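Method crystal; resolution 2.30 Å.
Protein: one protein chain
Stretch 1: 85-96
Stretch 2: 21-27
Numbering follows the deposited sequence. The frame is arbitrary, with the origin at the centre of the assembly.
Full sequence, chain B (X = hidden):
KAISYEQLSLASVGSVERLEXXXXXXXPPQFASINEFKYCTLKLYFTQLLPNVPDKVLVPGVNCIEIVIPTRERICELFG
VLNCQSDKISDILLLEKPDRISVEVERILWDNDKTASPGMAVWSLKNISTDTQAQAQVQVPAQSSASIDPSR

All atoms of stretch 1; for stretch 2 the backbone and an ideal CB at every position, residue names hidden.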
# COMPACT_ATOMS: atom_id res chain seq x y z
N GLN B 85 0.73 -14.41 13.34
CA GLN B 85 -0.64 -14.52 12.87
C GLN B 85 -1.32 -13.18 13.20
O GLN B 85 -0.94 -12.50 14.16
CB GLN B 85 -1.37 -15.69 13.56
CG GLN B 85 -2.45 -15.24 14.54
CD GLN B 85 -3.75 -16.00 14.37
OE1 GLN B 85 -3.84 -17.17 14.76
NE2 GLN B 85 -4.76 -15.36 13.78
N SER B 86 -2.31 -12.78 12.40
CA SER B 86 -2.88 -11.44 12.53
C SER B 86 -3.56 -11.18 13.88
O SER B 86 -3.43 -10.09 14.44
CB SER B 86 -3.80 -11.09 11.35
OG SER B 86 -4.71 -12.15 11.05
N ASP B 87 -4.27 -12.17 14.43
CA ASP B 87 -4.82 -12.05 15.80
C ASP B 87 -3.77 -11.73 16.83
O ASP B 87 -4.00 -10.92 17.71
CB ASP B 87 -5.52 -13.34 16.23
CG ASP B 87 -6.85 -13.52 15.56
OD1 ASP B 87 -7.39 -14.64 15.62
OD2 ASP B 87 -7.36 -12.54 14.96
N LYS B 88 -2.62 -12.39 16.72
CA LYS B 88 -1.57 -12.22 17.70
C LYS B 88 -0.83 -10.90 17.54
O LYS B 88 -0.48 -10.28 18.52
CB LYS B 88 -0.61 -13.39 17.66
CG LYS B 88 -1.25 -14.68 18.10
CD LYS B 88 -0.30 -15.83 17.82
CE LYS B 88 -0.69 -17.06 18.61
NZ LYS B 88 0.26 -18.11 18.17
N ILE B 89 -0.61 -10.47 16.29
CA ILE B 89 0.08 -9.20 16.01
C ILE B 89 -0.86 -8.07 16.43
O ILE B 89 -0.43 -7.08 17.02
CB ILE B 89 0.49 -9.05 14.51
CG1 ILE B 89 1.45 -10.16 14.04
CG2 ILE B 89 1.05 -7.67 14.21
CD1 ILE B 89 2.65 -10.42 14.90
N SER B 90 -2.15 -8.23 16.14
CA SER B 90 -3.16 -7.30 16.61
C SER B 90 -3.10 -7.04 18.14
O SER B 90 -3.08 -5.88 18.58
CB SER B 90 -4.56 -7.78 16.20
OG SER B 90 -5.53 -6.92 16.74
N ASP B 91 -3.06 -8.11 18.94
CA ASP B 91 -2.93 -7.97 20.41
C ASP B 91 -1.60 -7.30 20.80
O ASP B 91 -1.56 -6.48 21.72
CB ASP B 91 -3.02 -9.34 21.11
CG ASP B 91 -4.36 -10.05 20.92
OD1 ASP B 91 -5.36 -9.42 20.52
OD2 ASP B 91 -4.42 -11.27 21.17
N ILE B 92 -0.52 -7.65 20.11
CA ILE B 92 0.79 -7.10 20.43
C ILE B 92 0.81 -5.61 20.14
O ILE B 92 1.40 -4.85 20.87
CB ILE B 92 1.93 -7.81 19.66
CG1 ILE B 92 2.12 -9.26 20.16
CG2 ILE B 92 3.25 -7.03 19.76
CD1 ILE B 92 2.85 -10.14 19.16
N LEU B 93 0.17 -5.22 19.04
CA LEU B 93 0.12 -3.82 18.63
C LEU B 93 -1.00 -3.04 19.32
O LEU B 93 -1.15 -1.83 19.11
CB LEU B 93 -0.06 -3.73 17.12
CG LEU B 93 1.13 -4.26 16.33
CD1 LEU B 93 0.83 -4.16 14.85
CD2 LEU B 93 2.40 -3.51 16.72
N LEU B 94 -1.80 -3.74 20.12
CA LEU B 94 -2.85 -3.12 20.94
C LEU B 94 -3.94 -2.39 20.12
O LEU B 94 -4.47 -1.35 20.57
CB LEU B 94 -2.22 -2.18 21.97
CG LEU B 94 -1.18 -2.83 22.89
CD1 LEU B 94 -0.17 -1.79 23.37
CD2 LEU B 94 -1.82 -3.55 24.07
N LEU B 95 -4.26 -2.93 18.94
CA LEU B 95 -5.27 -2.32 18.07
C LEU B 95 -6.63 -2.19 18.75
O LEU B 95 -7.36 -1.25 18.46
CB LEU B 95 -5.45 -3.09 16.75
CG LEU B 95 -4.25 -3.52 15.90
CD1 LEU B 95 -4.72 -4.08 14.56
CD2 LEU B 95 -3.29 -2.38 15.70
N GLU B 96 -6.96 -3.11 19.65
CA GLU B 96 -8.28 -3.08 20.30
C GLU B 96 -8.25 -2.50 21.71
O GLU B 96 -9.23 -2.60 22.46
CB GLU B 96 -8.95 -4.45 20.29
CG GLU B 96 -9.21 -4.93 18.88
CD GLU B 96 -9.80 -6.32 18.81
OE1 GLU B 96 -9.21 -7.29 19.36
OE2 GLU B 96 -10.88 -6.43 18.19
N UNK B 21 0.80 8.09 19.19
CA UNK B 21 -0.61 7.93 18.87
C UNK B 21 -0.94 6.47 18.94
O UNK B 21 -0.61 5.78 19.93
CB UNK B 21 -0.95 8.50 17.49
N UNK B 22 -1.58 5.98 17.87
CA UNK B 22 -2.04 4.62 17.86
C UNK B 22 -1.88 3.93 16.52
O UNK B 22 -1.99 4.55 15.43
CB UNK B 22 -3.51 4.58 18.29
N UNK B 23 -1.59 2.64 16.57
CA UNK B 23 -1.71 1.83 15.37
C UNK B 23 -3.16 1.44 15.30
O UNK B 23 -3.71 0.82 16.24
CB UNK B 23 -0.78 0.61 15.38
N UNK B 24 -3.78 1.83 14.18
CA UNK B 24 -5.21 1.69 14.02
C UNK B 24 -5.55 0.63 12.97
O UNK B 24 -6.70 0.44 12.66
CB UNK B 24 -5.83 3.04 13.64
N UNK B 25 -4.55 -0.04 12.43
CA UNK B 25 -4.81 -1.08 11.44
C UNK B 25 -3.55 -1.66 10.83
O UNK B 25 -2.46 -1.10 10.94
CB UNK B 25 -5.70 -0.52 10.33
N UNK B 26 -3.72 -2.81 10.20
CA UNK B 26 -2.64 -3.43 9.48
C UNK B 26 -3.11 -4.01 8.16
O UNK B 26 -4.28 -4.38 8.00
CB UNK B 26 -1.99 -4.52 10.34
N UNK B 27 -2.18 -4.06 7.23
CA UNK B 27 -2.40 -4.62 5.92
C UNK B 27 -1.26 -5.59 5.56
O UNK B 27 -0.08 -5.21 5.64
CB UNK B 27 -2.52 -3.50 4.88

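The two segments run nearly antiparallel: helix 86-92 and the strand at 22-27 make an angle of 156°, with axes 9.9 Å apart at closest approach. Position 21 lies beyond the reach of stretch 1, so side-chain packing gives no guide. Its phi/psi of 153/-130 does: this conformation is strained for residues with a CB, which favours glycine, and the deposited residue is Gly21, where the chain turns a corner.

At position 22 the CA-to-CB bond points sideways, and nothing of stretch 1 lies within 5.5 Å of the ideal CB. A short side chain would make no contact; a long one could turn back toward the C-terminal end of the helix, where Leu94 O is a potential acceptor. Lysine, arginine or glutamine would be reasonable candidates. The residue is Lys22, and its chi3 and chi4, both p, fold the chain over so that NZ donates a hydrogen bond to Leu94 O at 2.7 Å. NZ also donates to a water at 2.9 Å, and this water in turn donates to Leu93 O (2.6 Å) and to the backbone O of position 23 (2.9 Å).

Position 23 points toward stretch 1. Its ideal CB is 3.9 Å from Leu95 CD2 and 4.5 Å from Leu93 O, and the nearby leucine side chains favour an apolar residue: valine, isoleucine or leucine. Ile23 uses both branches. Its CD1 meets Leu93 CD2 at 3.6 Å, while CG2 lies 3.4 Å from Leu95 CD2. A second water joins the backbones, donating to Ile23 O and Leu95 O, each at 2.8 Å.

Position 24 points away, so stretch 1 hardly restricts its choice; Val24 keeps its side chain at least 6.3 Å off. At 25, phi/psi of 175/164 is extended and unusual enough to suit glycine, though the ideal CB meets no obstacle in stretch 1. Gly25 is the residue, its N 4.2 Å from Leu95 CD2.

Position 26 again points toward stretch 1, but its ideal CB is 5.0 Å from Leu95 CD1 and 5.3 Å from Leu93 CD1. That gap leaves room for a long apolar chain; methionine and leucine fit the argument, with methionine better able to extend to the helix. Met26, with chi1 p and chi2 and chi3 t, does so: SD packs 3.8 Å from Ile89 CG2, and CE reaches the first turn, 3.1 Å from Ser86 O and 3.7 Å from Ser86 CB.

Position 27 is out of reach and open in type as far as stretch 1 is concerned; it is Asn27.

Stretch 2 (21-27) GKIVGMN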
# COMPACT_ATOMS: atom_id res chain seq x y z
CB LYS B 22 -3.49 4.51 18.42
CG LYS B 22 -3.54 4.35 19.96
CD LYS B 22 -4.79 3.66 20.54
CE LYS B 22 -4.92 2.20 20.18
NZ LYS B 22 -4.03 1.27 20.95
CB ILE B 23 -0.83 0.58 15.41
CG1 ILE B 23 0.63 1.00 15.51
CG2 ILE B 23 -1.08 -0.28 14.16
CD1 ILE B 23 1.50 -0.09 16.08
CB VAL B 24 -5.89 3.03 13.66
CG1 VAL B 24 -5.83 3.98 14.83
CG2 VAL B 24 -5.23 3.65 12.43
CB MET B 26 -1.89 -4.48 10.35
CG MET B 26 -2.65 -5.76 10.67
SD MET B 26 -1.80 -6.84 11.87
CE MET B 26 -3.22 -7.65 12.57
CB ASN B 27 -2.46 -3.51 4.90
CG ASN B 27 -3.25 -3.90 3.69
OD1 ASN B 27 -4.49 -3.88 3.72
ND2 ASN B 27 -2.57 -4.27 2.61
O HOH W 1 -2.30 0.52 18.80
O HOH W 2 -6.25 1.09 17.48
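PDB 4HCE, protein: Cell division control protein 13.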